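Local coordinates for methylglyoxal reductase (NADPH-dependent) (PDB 6KWS), which probably catalyses the NADPH-dependent reduction of methylglyoxal, and belongs to the dihydroflavonol-4-reductase branch of the NAD(P)-dependent epimerase/dehydratase family, at residues A[2-7]-A[75-80]; A[27-32]-A[50-55]; A[219-224]-A[286-291]; A[269-274]-A[293-298]. The protein carries 1 engineered substitution. One frame throughout, in Å; residues are numbered along the deposited sequence.

In the fold
Contacts 1 and 2 lie side by side in the Rossmann sheet, their centres about 9 Å apart. Strand 27-32 runs between 51-55 and 3-7, and strand 3-7 in turn pairs with 75-80; V4 N to Q27 O and T31 N to V6 O probably hydrogen-bond the two contacts together. The C-terminal ends of these strands lead to the NADPH site, which is empty in this chain: V6 comes near L81, and V32 near T10 and R33. Contacts 3 and 4 lie on the far side of the chain, about 40 Å from contact 1 between centres and away from the nucleotide site. They are about 13 Å apart and meet where Q271 NE2 reaches V290 O.

Contact 1: residues A[2-7]-A[75-80]; sequences ITVIVS and AKVFLH
Strands 3-7 and 75-80 are parallel neighbours in the Rossmann sheet, where the strand order turns back, and near their C-terminal ends lie NADPH-binding residues. I5 carries the pairing: its N-H points at V77 O (3.0 Å, nearly straight at 173°) and its carbonyl receives L79 N at 2.8 Å, so that I5 straddles F78. S7 N to L79 O continues the ladder, and a longer bond from K76 N to T3 O begins it.

On one face, L79 CD1 fits between two valines, 3.8 Å from both V4 CG1 and V6 CG2. On the opposite face, I5 CG1, set beside its backbone N (chi1 -52°), and the CD1 beyond it both lie 3.6 Å from A75 CB, while the other branch, CG2, meets F78 CE2 at 4.0 Å.

At the C-terminal ends of the strands the contact turns polar. S7 OG lies at the edge of the imidazole, near its plane, hydrogen-bonded to H80 ND1 at 2.9 Å; it also bonds L81 N and A82 N. Three partners thus hold this buried hydroxyl, which ties the start of the segment after H80 to the end of strand 3-7, next to the NADPH-binding L81.

Around the pair, strand 27-32 hydrogen-bonds to the outer side of 3-7. Helix 12-23 packs through V17 and L21 on the V4, V6 and L79 face, and helix 92-114 packs against F78 and H80 on the other, where F65 adds an edge-to-face ring to F78.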
loop_
_atom_site.group_PDB
_atom_site.type_symbol
_atom_site.label_atom_id
_atom_site.label_comp_id
_atom_site.label_asym_id
_atom_site.label_seq_id
_atom_site.Cartn_x
_atom_site.Cartn_y
_atom_site.Cartn_z
ATOM N N ILE A 2 3.081 24.403 3.852
ATOM C CA ILE A 2 3.429 23.713 2.609
ATOM C C ILE A 2 2.338 22.715 2.211
ATOM O O ILE A 2 1.687 22.095 3.055
ATOM C CB ILE A 2 4.823 23.066 2.766
ATOM C CG1 ILE A 2 5.161 22.114 1.631
ATOM C CG2 ILE A 2 4.959 22.389 4.093
ATOM C CD1 ILE A 2 6.568 21.544 1.762
ATOM N N THR A 3 2.125 22.578 0.903
ATOM C CA THR A 3 0.935 21.964 0.326
ATOM C C THR A 3 1.276 20.632 -0.334
ATOM O O THR A 3 2.225 20.547 -1.122
ATOM C CB THR A 3 0.299 22.907 -0.709
ATOM O OG1 THR A 3 -0.260 24.046 -0.045
ATOM C CG2 THR A 3 -0.795 22.220 -1.526
ATOM N N VAL A 4 0.460 19.609 -0.066
ATOM C CA VAL A 4 0.703 18.251 -0.537
ATOM C C VAL A 4 -0.501 17.772 -1.328
ATOM O O VAL A 4 -1.635 17.880 -0.852
ATOM C CB VAL A 4 0.982 17.296 0.634
ATOM C CG1 VAL A 4 1.151 15.893 0.113
ATOM C CG2 VAL A 4 2.230 17.745 1.382
ATOM N N ILE A 5 -0.256 17.224 -2.520
ATOM C CA ILE A 5 -1.296 16.575 -3.312
ATOM C C ILE A 5 -1.245 15.071 -3.071
ATOM O O ILE A 5 -0.178 14.451 -3.166
ATOM C CB ILE A 5 -1.152 16.878 -4.809
ATOM C CG1 ILE A 5 -1.046 18.379 -5.046
ATOM C CG2 ILE A 5 -2.344 16.301 -5.560
ATOM C CD1 ILE A 5 -0.941 18.744 -6.522
ATOM N N VAL A 6 -2.400 14.478 -2.787
ATOM C CA VAL A 6 -2.511 13.054 -2.537
ATOM C C VAL A 6 -3.577 12.513 -3.474
ATOM O O VAL A 6 -4.740 12.921 -3.395
ATOM C CB VAL A 6 -2.871 12.755 -1.073
ATOM C CG1 VAL A 6 -3.087 11.256 -0.891
ATOM C CG2 VAL A 6 -1.778 13.290 -0.098
ATOM N N SER A 7 -3.193 11.602 -4.357
ATOM C CA SER A 7 -4.156 10.997 -5.261
ATOM C C SER A 7 -4.799 9.779 -4.619
ATOM O O SER A 7 -4.167 9.066 -3.835
ATOM C CB SER A 7 -3.494 10.582 -6.572
ATOM O OG SER A 7 -2.524 9.584 -6.318
ATOM N N ALA A 75 1.841 23.547 -4.868
ATOM C CA ALA A 75 2.122 22.212 -4.357
ATOM C C ALA A 75 3.605 21.876 -4.512
ATOM O O ALA A 75 4.172 22.008 -5.600
ATOM C CB ALA A 75 1.264 21.183 -5.090
ATOM N N LYS A 76 4.229 21.436 -3.420
ATOM C CA LYS A 76 5.624 21.029 -3.418
ATOM C C LYS A 76 5.812 19.519 -3.464
ATOM O O LYS A 76 6.873 19.055 -3.895
ATOM C CB LYS A 76 6.329 21.576 -2.176
ATOM C CG LYS A 76 6.247 23.090 -2.055
ATOM C CD LYS A 76 7.606 23.719 -2.317
ATOM C CE LYS A 76 7.524 25.236 -2.471
ATOM N NZ LYS A 76 8.119 25.951 -1.304
ATOM N N VAL A 77 4.820 18.752 -3.020
ATOM C CA VAL A 77 4.924 17.306 -2.899
ATOM C C VAL A 77 3.741 16.681 -3.611
ATOM O O VAL A 77 2.608 17.157 -3.478
ATOM C CB VAL A 77 4.950 16.858 -1.425
ATOM C CG1 VAL A 77 4.921 15.353 -1.349
ATOM C CG2 VAL A 77 6.178 17.382 -0.725
ATOM N N PHE A 78 3.995 15.612 -4.355
ATOM C CA PHE A 78 2.929 14.814 -4.946
ATOM C C PHE A 78 3.048 13.379 -4.434
ATOM O O PHE A 78 3.962 12.645 -4.833
ATOM C CB PHE A 78 2.990 14.863 -6.470
ATOM C CG PHE A 78 1.796 14.223 -7.159
ATOM C CD1 PHE A 78 1.673 12.842 -7.235
ATOM C CD2 PHE A 78 0.827 15.007 -7.770
ATOM C CE1 PHE A 78 0.596 12.263 -7.879
ATOM C CE2 PHE A 78 -0.246 14.429 -8.426
ATOM C CZ PHE A 78 -0.362 13.058 -8.481
ATOM N N LEU A 79 2.119 12.978 -3.563
ATOM C CA LEU A 79 2.019 11.606 -3.073
ATOM C C LEU A 79 1.043 10.838 -3.956
ATOM O O LEU A 79 -0.164 11.095 -3.924
ATOM C CB LEU A 79 1.550 11.577 -1.626
ATOM C CG LEU A 79 2.388 12.350 -0.622
ATOM C CD1 LEU A 79 1.801 12.180 0.754
ATOM C CD2 LEU A 79 3.787 11.845 -0.658
ATOM N N HIS A 80 1.547 9.885 -4.720
ATOM C CA HIS A 80 0.725 9.141 -5.669
ATOM C C HIS A 80 0.329 7.820 -5.010
ATOM O O HIS A 80 1.147 6.910 -4.865
ATOM C CB HIS A 80 1.499 8.939 -6.968
ATOM C CG HIS A 80 0.731 8.239 -8.039
ATOM N ND1 HIS A 80 -0.613 8.445 -8.251
ATOM C CD2 HIS A 80 1.126 7.334 -8.967
ATOM C CE1 HIS A 80 -1.019 7.693 -9.259
ATOM N NE2 HIS A 80 0.019 7.009 -9.713
#

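Contact 2: residues A[27-32]-A[50-55]; sequences QVIGTV and NLSYEI
G30 O takes the N-H of E54 at 2.9 Å (158° at the hydrogen) and has the CA-H of Y53 beside it, so one glycine carbonyl serves two consecutive residues of the neighbouring strand. The same pattern recurs at S52 O, which accepts G30 N and has I29 CA beside it, and at E54 O with V32 N and T31 CA. At the start of the strands V28 N meets N50 O at 2.8 Å, almost straight (175°). These parallel bonds join the two strands of a beta-alpha-beta unit, in which helix 35-44 makes the crossover and 51-55 forms the edge of the Rossmann sheet in this chain.

Beyond G30, which has no side chain, the Y53 ring and V32 meet: V32 CG2 approaches CD1 of Y53 at 3.5 Å, the two side chains crossing at about a right angle. Y53 CG, set between its backbone N and carbonyl carbon (chi1 72°), lies 4.2 Å from V32 CG2. Y53 OH hydrogen-bonds D39 OD1 of helix 35-44. On the other face I29 CG2 and E54 CG lie side by side at 4.0 Å, while the carboxylate of E54 finds H72. T31 OG1 accepts G8 N, and V32 lies close to R33 and T10, which bind NADPH.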
loop_
_atom_site.group_PDB
_atom_site.type_symbol
_atom_site.label_atom_id
_atom_site.label_comp_id
_atom_site.label_asym_id
_atom_site.label_seq_id
_atom_site.Cartn_x
_atom_site.Cartn_y
_atom_site.Cartn_z
ATOM N N GLN A 27 -1.112 21.562 4.217
ATOM C CA GLN A 27 -2.325 21.775 3.446
ATOM C C GLN A 27 -2.433 20.629 2.448
ATOM O O GLN A 27 -1.520 20.405 1.643
ATOM C CB GLN A 27 -2.327 23.145 2.764
ATOM C CG GLN A 27 -2.735 24.268 3.726
ATOM C CD GLN A 27 -3.369 25.455 3.024
ATOM O OE1 GLN A 27 -2.689 26.439 2.691
ATOM N NE2 GLN A 27 -4.684 25.372 2.791
ATOM N N VAL A 28 -3.522 19.876 2.535
ATOM C CA VAL A 28 -3.695 18.662 1.752
ATOM C C VAL A 28 -4.734 18.908 0.671
ATOM O O VAL A 28 -5.817 19.439 0.941
ATOM C CB VAL A 28 -4.094 17.477 2.641
ATOM C CG1 VAL A 28 -4.100 16.188 1.830
ATOM C CG2 VAL A 28 -3.125 17.386 3.798
ATOM N N ILE A 29 -4.393 18.531 -0.548
ATOM C CA ILE A 29 -5.331 18.485 -1.652
ATOM C C ILE A 29 -5.418 17.033 -2.079
ATOM O O ILE A 29 -4.468 16.484 -2.655
ATOM C CB ILE A 29 -4.902 19.372 -2.825
ATOM C CG1 ILE A 29 -4.679 20.805 -2.356
ATOM C CG2 ILE A 29 -5.936 19.291 -3.947
ATOM C CD1 ILE A 29 -3.885 21.615 -3.351
ATOM N N GLY A 30 -6.533 16.402 -1.797
ATOM C CA GLY A 30 -6.713 15.033 -2.203
ATOM C C GLY A 30 -7.398 14.983 -3.546
ATOM O O GLY A 30 -8.194 15.844 -3.884
ATOM N N THR A 31 -7.068 13.972 -4.329
ATOM C CA THR A 31 -7.836 13.734 -5.533
ATOM C C THR A 31 -8.729 12.536 -5.281
ATOM O O THR A 31 -8.333 11.572 -4.608
ATOM C CB THR A 31 -6.950 13.495 -6.764
ATOM O OG1 THR A 31 -6.411 12.165 -6.736
ATOM C CG2 THR A 31 -5.825 14.531 -6.851
ATOM N N VAL A 32 -9.948 12.624 -5.798
ATOM C CA VAL A 32 -10.966 11.607 -5.612
ATOM C C VAL A 32 -11.674 11.464 -6.939
ATOM O O VAL A 32 -11.548 12.316 -7.820
ATOM C CB VAL A 32 -11.965 11.976 -4.499
ATOM C CG1 VAL A 32 -11.284 11.922 -3.152
ATOM C CG2 VAL A 32 -12.552 13.358 -4.756
ATOM N N ASN A 50 -7.478 22.895 6.487
ATOM C CA ASN A 50 -6.304 22.391 5.787
ATOM C C ASN A 50 -6.616 21.331 4.734
ATOM O O ASN A 50 -5.670 20.744 4.192
ATOM C CB ASN A 50 -5.328 21.794 6.797
ATOM C CG ASN A 50 -4.552 22.844 7.550
ATOM O OD1 ASN A 50 -4.545 24.029 7.175
ATOM N ND2 ASN A 50 -3.883 22.417 8.630
ATOM N N LEU A 51 -7.887 21.051 4.438
ATOM C CA LEU A 51 -8.234 19.894 3.629
ATOM C C LEU A 51 -9.168 20.301 2.511
ATOM O O LEU A 51 -10.147 21.009 2.749
ATOM C CB LEU A 51 -8.897 18.802 4.475
ATOM C CG LEU A 51 -9.271 17.519 3.715
ATOM C CD1 LEU A 51 -8.067 16.772 3.125
ATOM C CD2 LEU A 51 -10.056 16.608 4.612
ATOM N N SER A 52 -8.889 19.823 1.309
ATOM C CA SER A 52 -9.743 20.089 0.159
ATOM C C SER A 52 -9.440 19.031 -0.890
ATOM O O SER A 52 -8.444 18.302 -0.793
ATOM C CB SER A 52 -9.513 21.487 -0.403
ATOM O OG SER A 52 -8.161 21.625 -0.816
ATOM N N TYR A 53 -10.294 18.970 -1.910
ATOM C CA TYR A 53 -10.174 17.915 -2.904
ATOM C C TYR A 53 -10.432 18.430 -4.316
ATOM O O TYR A 53 -11.122 19.432 -4.524
ATOM C CB TYR A 53 -11.132 16.757 -2.589
ATOM C CG TYR A 53 -12.602 17.047 -2.838
ATOM C CD1 TYR A 53 -13.192 16.750 -4.064
ATOM C CD2 TYR A 53 -13.401 17.598 -1.845
ATOM C CE1 TYR A 53 -14.534 16.998 -4.302
ATOM C CE2 TYR A 53 -14.754 17.849 -2.072
ATOM C CZ TYR A 53 -15.316 17.545 -3.308
ATOM O OH TYR A 53 -16.665 17.781 -3.557
ATOM N N GLU A 54 -9.872 17.713 -5.287
ATOM C CA GLU A 54 -10.167 17.902 -6.698
ATOM C C GLU A 54 -10.546 16.557 -7.297
ATOM O O GLU A 54 -10.144 15.503 -6.800
ATOM C CB GLU A 54 -8.972 18.511 -7.446
ATOM C CG GLU A 54 -8.527 19.859 -6.903
ATOM C CD GLU A 54 -9.482 21.009 -7.317
ATOM O OE1 GLU A 54 -9.124 22.184 -7.100
ATOM O OE2 GLU A 54 -10.583 20.739 -7.852
ATOM N N ILE A 55 -11.325 16.584 -8.371
ATOM C CA ILE A 55 -11.849 15.359 -8.968
ATOM C C ILE A 55 -10.992 14.934 -10.151
ATOM O O ILE A 55 -10.764 15.722 -11.077
ATOM C CB ILE A 55 -13.310 15.523 -9.401
ATOM C CG1 ILE A 55 -14.157 15.796 -8.167
ATOM C CG2 ILE A 55 -13.762 14.272 -10.122
ATOM C CD1 ILE A 55 -15.588 15.811 -8.439
#

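Contact 3: residues A[219-224]-A[286-291]; sequences NSILKL and GKIPVD
The pyrrolidine of P289 is the one ring in the interface, and it meets L224 with two adjacent atoms: CD lies 3.5 Å from L224 CB and CG lies 3.8 Å from it. I288, just before, packs alongside. Its CG2 methyl, anti to the carbonyl carbon, lies against the helix end and the residues just after it, 3.6 Å from L224 O and 3.8 Å from I221 O. I288 CG1 stands between the backbone N and the carbonyl carbon (chi1 56°). The CD1 methyl of I288 is 4.4 Å from I221 CG2, a loose contact. I221 O also accepts the N-H of L224 at 3.1 Å, so the CG2 methyl of I288 lies against a carbonyl already engaged within the turn. Carbon-to-carbon packing and methyl-to-carbonyl contacts make up the interface.

I277 of helix 270-280 touches both I221 and I288 and so bridges the two segments, while P231 lies against I221 and L224. N278 ND2 holds P289 O. The arrangement is a helix C-terminus, that of 216-222, seated against the loop between helices 270-280 and 295-303, consistent with the C-terminal part that extended short-chain dehydrogenases carry beside the Rossmann fold.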
loop_
_atom_site.group_PDB
_atom_site.type_symbol
_atom_site.label_atom_id
_atom_site.label_comp_id
_atom_site.label_asym_id
_atom_site.label_seq_id
_atom_site.Cartn_x
_atom_site.Cartn_y
_atom_site.Cartn_z
ATOM N N ASN A 219 -9.952 -10.934 7.831
ATOM C CA ASN A 219 -11.405 -11.051 7.811
ATOM C C ASN A 219 -11.851 -12.463 7.447
ATOM O O ASN A 219 -12.812 -12.984 8.024
ATOM C CB ASN A 219 -11.989 -10.043 6.821
ATOM C CG ASN A 219 -13.413 -9.677 7.143
ATOM O OD1 ASN A 219 -13.826 -9.751 8.292
ATOM N ND2 ASN A 219 -14.180 -9.301 6.130
ATOM N N SER A 220 -11.170 -13.096 6.485
ATOM C CA SER A 220 -11.604 -14.410 6.038
ATOM C C SER A 220 -11.460 -15.451 7.146
ATOM O O SER A 220 -12.237 -16.414 7.192
ATOM C CB SER A 220 -10.823 -14.817 4.793
ATOM O OG SER A 220 -9.531 -15.269 5.148
ATOM N N ILE A 221 -10.498 -15.262 8.058
ATOM C CA ILE A 221 -10.426 -16.100 9.258
ATOM C C ILE A 221 -11.718 -16.004 10.067
ATOM O O ILE A 221 -12.236 -17.015 10.560
ATOM C CB ILE A 221 -9.220 -15.714 10.131
ATOM C CG1 ILE A 221 -7.890 -15.867 9.386
ATOM C CG2 ILE A 221 -9.238 -16.505 11.412
ATOM C CD1 ILE A 221 -7.672 -17.213 8.806
ATOM N N LEU A 222 -12.253 -14.790 10.234
ATOM C CA LEU A 222 -13.420 -14.615 11.097
ATOM C C LEU A 222 -14.672 -15.289 10.558
ATOM O O LEU A 222 -15.637 -15.442 11.308
ATOM C CB LEU A 222 -13.715 -13.129 11.321
ATOM C CG LEU A 222 -12.606 -12.356 12.026
ATOM C CD1 LEU A 222 -12.953 -10.901 12.193
ATOM C CD2 LEU A 222 -12.330 -12.988 13.358
ATOM N N LYS A 223 -14.693 -15.699 9.294
ATOM C CA LYS A 223 -15.864 -16.364 8.740
ATOM C C LYS A 223 -15.741 -17.882 8.727
ATOM O O LYS A 223 -16.585 -18.552 8.135
ATOM C CB LYS A 223 -16.141 -15.859 7.329
ATOM C CG LYS A 223 -16.339 -14.365 7.249
ATOM C CD LYS A 223 -16.591 -13.982 5.815
ATOM C CE LYS A 223 -16.207 -12.552 5.554
ATOM N NZ LYS A 223 -15.726 -12.447 4.150
ATOM N N LEU A 224 -14.727 -18.440 9.363
ATOM C CA LEU A 224 -14.595 -19.885 9.426
ATOM C C LEU A 224 -15.373 -20.453 10.609
ATOM O O LEU A 224 -15.459 -19.839 11.675
ATOM C CB LEU A 224 -13.124 -20.276 9.536
ATOM C CG LEU A 224 -12.278 -19.728 8.395
ATOM C CD1 LEU A 224 -10.826 -20.163 8.549
ATOM C CD2 LEU A 224 -12.867 -20.162 7.048
ATOM N N GLY A 286 -13.530 -20.702 20.147
ATOM C CA GLY A 286 -14.534 -21.732 20.080
ATOM C C GLY A 286 -15.429 -21.636 18.867
ATOM O O GLY A 286 -16.025 -22.650 18.472
ATOM N N LYS A 287 -15.548 -20.453 18.259
ATOM C CA LYS A 287 -16.352 -20.279 17.054
ATOM C C LYS A 287 -15.523 -20.309 15.776
ATOM O O LYS A 287 -16.096 -20.402 14.686
ATOM C CB LYS A 287 -17.141 -18.961 17.124
ATOM C CG LYS A 287 -17.779 -18.703 18.489
ATOM C CD LYS A 287 -18.786 -17.541 18.469
ATOM C CE LYS A 287 -19.445 -17.329 19.842
ATOM N NZ LYS A 287 -20.223 -16.044 19.892
ATOM N N ILE A 288 -14.206 -20.223 15.879
ATOM C CA ILE A 288 -13.320 -20.277 14.721
ATOM C C ILE A 288 -12.347 -21.420 14.972
ATOM O O ILE A 288 -12.209 -21.886 16.116
ATOM C CB ILE A 288 -12.598 -18.929 14.485
ATOM C CG1 ILE A 288 -11.842 -18.505 15.737
ATOM C CG2 ILE A 288 -13.589 -17.857 14.042
ATOM C CD1 ILE A 288 -10.626 -17.659 15.454
ATOM N N PRO A 289 -11.672 -21.909 13.932
ATOM C CA PRO A 289 -10.817 -23.087 14.106
ATOM C C PRO A 289 -9.639 -22.816 15.025
ATOM O O PRO A 289 -9.302 -21.685 15.377
ATOM C CB PRO A 289 -10.349 -23.401 12.683
ATOM C CG PRO A 289 -11.390 -22.792 11.800
ATOM C CD PRO A 289 -11.786 -21.533 12.511
ATOM N N VAL A 290 -9.008 -23.912 15.429
ATOM C CA VAL A 290 -7.777 -23.848 16.189
ATOM C C VAL A 290 -6.565 -24.320 15.387
ATOM O O VAL A 290 -5.471 -23.776 15.574
ATOM C CB VAL A 290 -7.928 -24.670 17.488
ATOM C CG1 VAL A 290 -6.630 -24.673 18.297
ATOM C CG2 VAL A 290 -9.072 -24.111 18.312
ATOM N N ASP A 291 -6.763 -25.218 14.415
ATOM C CA ASP A 291 -5.873 -26.322 14.040
ATOM C C ASP A 291 -4.595 -26.453 14.863
ATOM O O ASP A 291 -4.673 -26.771 16.054
ATOM C CB ASP A 291 -5.508 -26.276 12.554
ATOM C CG ASP A 291 -5.520 -27.687 11.900
ATOM O OD1 ASP A 291 -5.013 -27.823 10.764
ATOM O OD2 ASP A 291 -6.041 -28.654 12.517
#

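Contact 4: residues A[269-274]-A[293-298]; sequences TSQSLV and PGSDKS
Hydrogen bonding between the two segments passes through S272, whose OG donates to D296 OD1 at 2.8 Å, a weak bond by its geometry. That same hydroxyl accepts the N-H of T269 at 3.1 Å and 170°, and so relays between a helix N-terminus and a carboxylate. T269 and S272 form a capping box: T269, at the N-cap, turns its own OG1 back to Q271 N in a weak bond.

Of charges, D296 OD1 has a second partner, K297 NZ, in a salt bridge at 3.1 Å whose hydrogen bond is weak, so the salt bridge and the serine share one carboxylate oxygen.

Van der Waals contact fills the rest. T269 meets D296 CB with OG1 (3.2 Å) and CG2 (3.9 Å). Q271 CG, anti to its backbone N (chi1 -178°), meets S295 OG at 3.5 Å; the chain bends at the next bond, and the amide nitrogen NE2 ends 3.7 Å from P293 CA. The amide is held from outside, NE2 by D275 OD1 and by V290 O, while the other carboxylate oxygen of D275 receives G294 N.

The contact lies where strand 260-269 runs directly into helix 270-280 and the start of helix 295-303 comes alongside. Helix 323-337 packs on S272 and L273 through L323 and V327, and helix 216-222 lies against L273 and V274.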
loop_
_atom_site.group_PDB
_atom_site.type_symbol
_atom_site.label_atom_id
_atom_site.label_comp_id
_atom_site.label_asym_id
_atom_site.label_seq_id
_atom_site.Cartn_x
_atom_site.Cartn_y
_atom_site.Cartn_z
ATOM N N THR A 269 1.897 -16.665 8.773
ATOM C CA THR A 269 1.006 -17.581 8.074
ATOM C C THR A 269 -0.397 -17.427 8.646
ATOM O O THR A 269 -0.607 -16.745 9.650
ATOM C CB THR A 269 1.455 -19.040 8.189
ATOM O OG1 THR A 269 0.964 -19.590 9.419
ATOM C CG2 THR A 269 2.961 -19.143 8.132
ATOM N N SER A 270 -1.373 -18.057 7.995
ATOM C CA SER A 270 -2.736 -17.959 8.503
ATOM C C SER A 270 -2.829 -18.484 9.921
ATOM O O SER A 270 -3.608 -17.962 10.725
ATOM C CB SER A 270 -3.701 -18.712 7.601
ATOM O OG SER A 270 -3.909 -17.971 6.424
ATOM N N GLN A 271 -2.031 -19.497 10.252
ATOM C CA GLN A 271 -2.039 -20.000 11.617
ATOM C C GLN A 271 -1.578 -18.926 12.599
ATOM O O GLN A 271 -2.063 -18.872 13.736
ATOM C CB GLN A 271 -1.167 -21.254 11.716
ATOM C CG GLN A 271 -1.154 -21.872 13.086
ATOM C CD GLN A 271 -2.462 -22.568 13.435
ATOM O OE1 GLN A 271 -2.902 -23.494 12.740
ATOM N NE2 GLN A 271 -3.086 -22.130 14.526
ATOM N N SER A 272 -0.666 -18.046 12.172
ATOM C CA SER A 272 -0.265 -16.942 13.031
ATOM C C SER A 272 -1.472 -16.111 13.416
ATOM O O SER A 272 -1.629 -15.728 14.581
ATOM C CB SER A 272 0.761 -16.069 12.322
ATOM O OG SER A 272 1.837 -16.849 11.857
ATOM N N LEU A 273 -2.348 -15.846 12.446
ATOM C CA LEU A 273 -3.503 -14.990 12.688
ATOM C C LEU A 273 -4.530 -15.689 13.561
ATOM O O LEU A 273 -5.049 -15.099 14.515
ATOM C CB LEU A 273 -4.113 -14.580 11.356
ATOM C CG LEU A 273 -3.100 -14.067 10.345
ATOM C CD1 LEU A 273 -3.821 -13.670 9.068
ATOM C CD2 LEU A 273 -2.310 -12.896 10.938
ATOM N N VAL A 274 -4.845 -16.948 13.229
ATOM C CA VAL A 274 -5.726 -17.778 14.053
ATOM C C VAL A 274 -5.290 -17.743 15.515
ATOM O O VAL A 274 -6.080 -17.405 16.406
ATOM C CB VAL A 274 -5.763 -19.218 13.524
ATOM C CG1 VAL A 274 -6.598 -20.081 14.442
ATOM C CG2 VAL A 274 -6.321 -19.231 12.109
ATOM N N PRO A 293 -1.641 -24.974 16.591
ATOM C CA PRO A 293 -0.994 -23.742 17.063
ATOM C C PRO A 293 0.516 -23.891 17.075
ATOM O O PRO A 293 1.052 -24.967 17.353
ATOM C CB PRO A 293 -1.548 -23.566 18.484
ATOM C CG PRO A 293 -2.812 -24.393 18.501
ATOM C CD PRO A 293 -2.507 -25.563 17.622
ATOM N N GLY A 294 1.200 -22.786 16.760
ATOM C CA GLY A 294 2.643 -22.760 16.637
ATOM C C GLY A 294 3.202 -23.301 15.336
ATOM O O GLY A 294 4.402 -23.119 15.084
ATOM N N SER A 295 2.384 -23.952 14.494
ATOM C CA SER A 295 2.893 -24.493 13.239
ATOM C C SER A 295 3.540 -23.416 12.374
ATOM O O SER A 295 4.399 -23.734 11.548
ATOM C CB SER A 295 1.772 -25.203 12.467
ATOM O OG SER A 295 0.977 -24.323 11.682
ATOM N N ASP A 296 3.198 -22.144 12.590
ATOM C CA ASP A 296 3.673 -21.076 11.715
ATOM C C ASP A 296 5.179 -20.856 11.832
ATOM O O ASP A 296 5.846 -20.593 10.821
ATOM C CB ASP A 296 2.913 -19.770 11.993
ATOM C CG ASP A 296 2.974 -19.336 13.455
ATOM O OD1 ASP A 296 3.470 -18.214 13.736
ATOM O OD2 ASP A 296 2.489 -20.103 14.321
ATOM N N LYS A 297 5.740 -20.962 13.043
ATOM C CA LYS A 297 7.165 -20.657 13.214
ATOM C C LYS A 297 8.047 -21.591 12.393
ATOM O O LYS A 297 9.019 -21.143 11.771
ATOM C CB LYS A 297 7.570 -20.691 14.692
ATOM C CG LYS A 297 6.988 -19.491 15.487
ATOM C CD LYS A 297 7.005 -18.189 14.629
ATOM C CE LYS A 297 6.088 -17.058 15.181
ATOM N NZ LYS A 297 5.647 -16.018 14.140
ATOM N N SER A 298 7.726 -22.889 12.364
ATOM C CA SER A 298 8.511 -23.795 11.530
ATOM C C SER A 298 8.267 -23.542 10.053
ATOM O O SER A 298 9.202 -23.651 9.254
ATOM C CB SER A 298 8.221 -25.256 11.868
ATOM O OG SER A 298 8.489 -25.506 13.239
#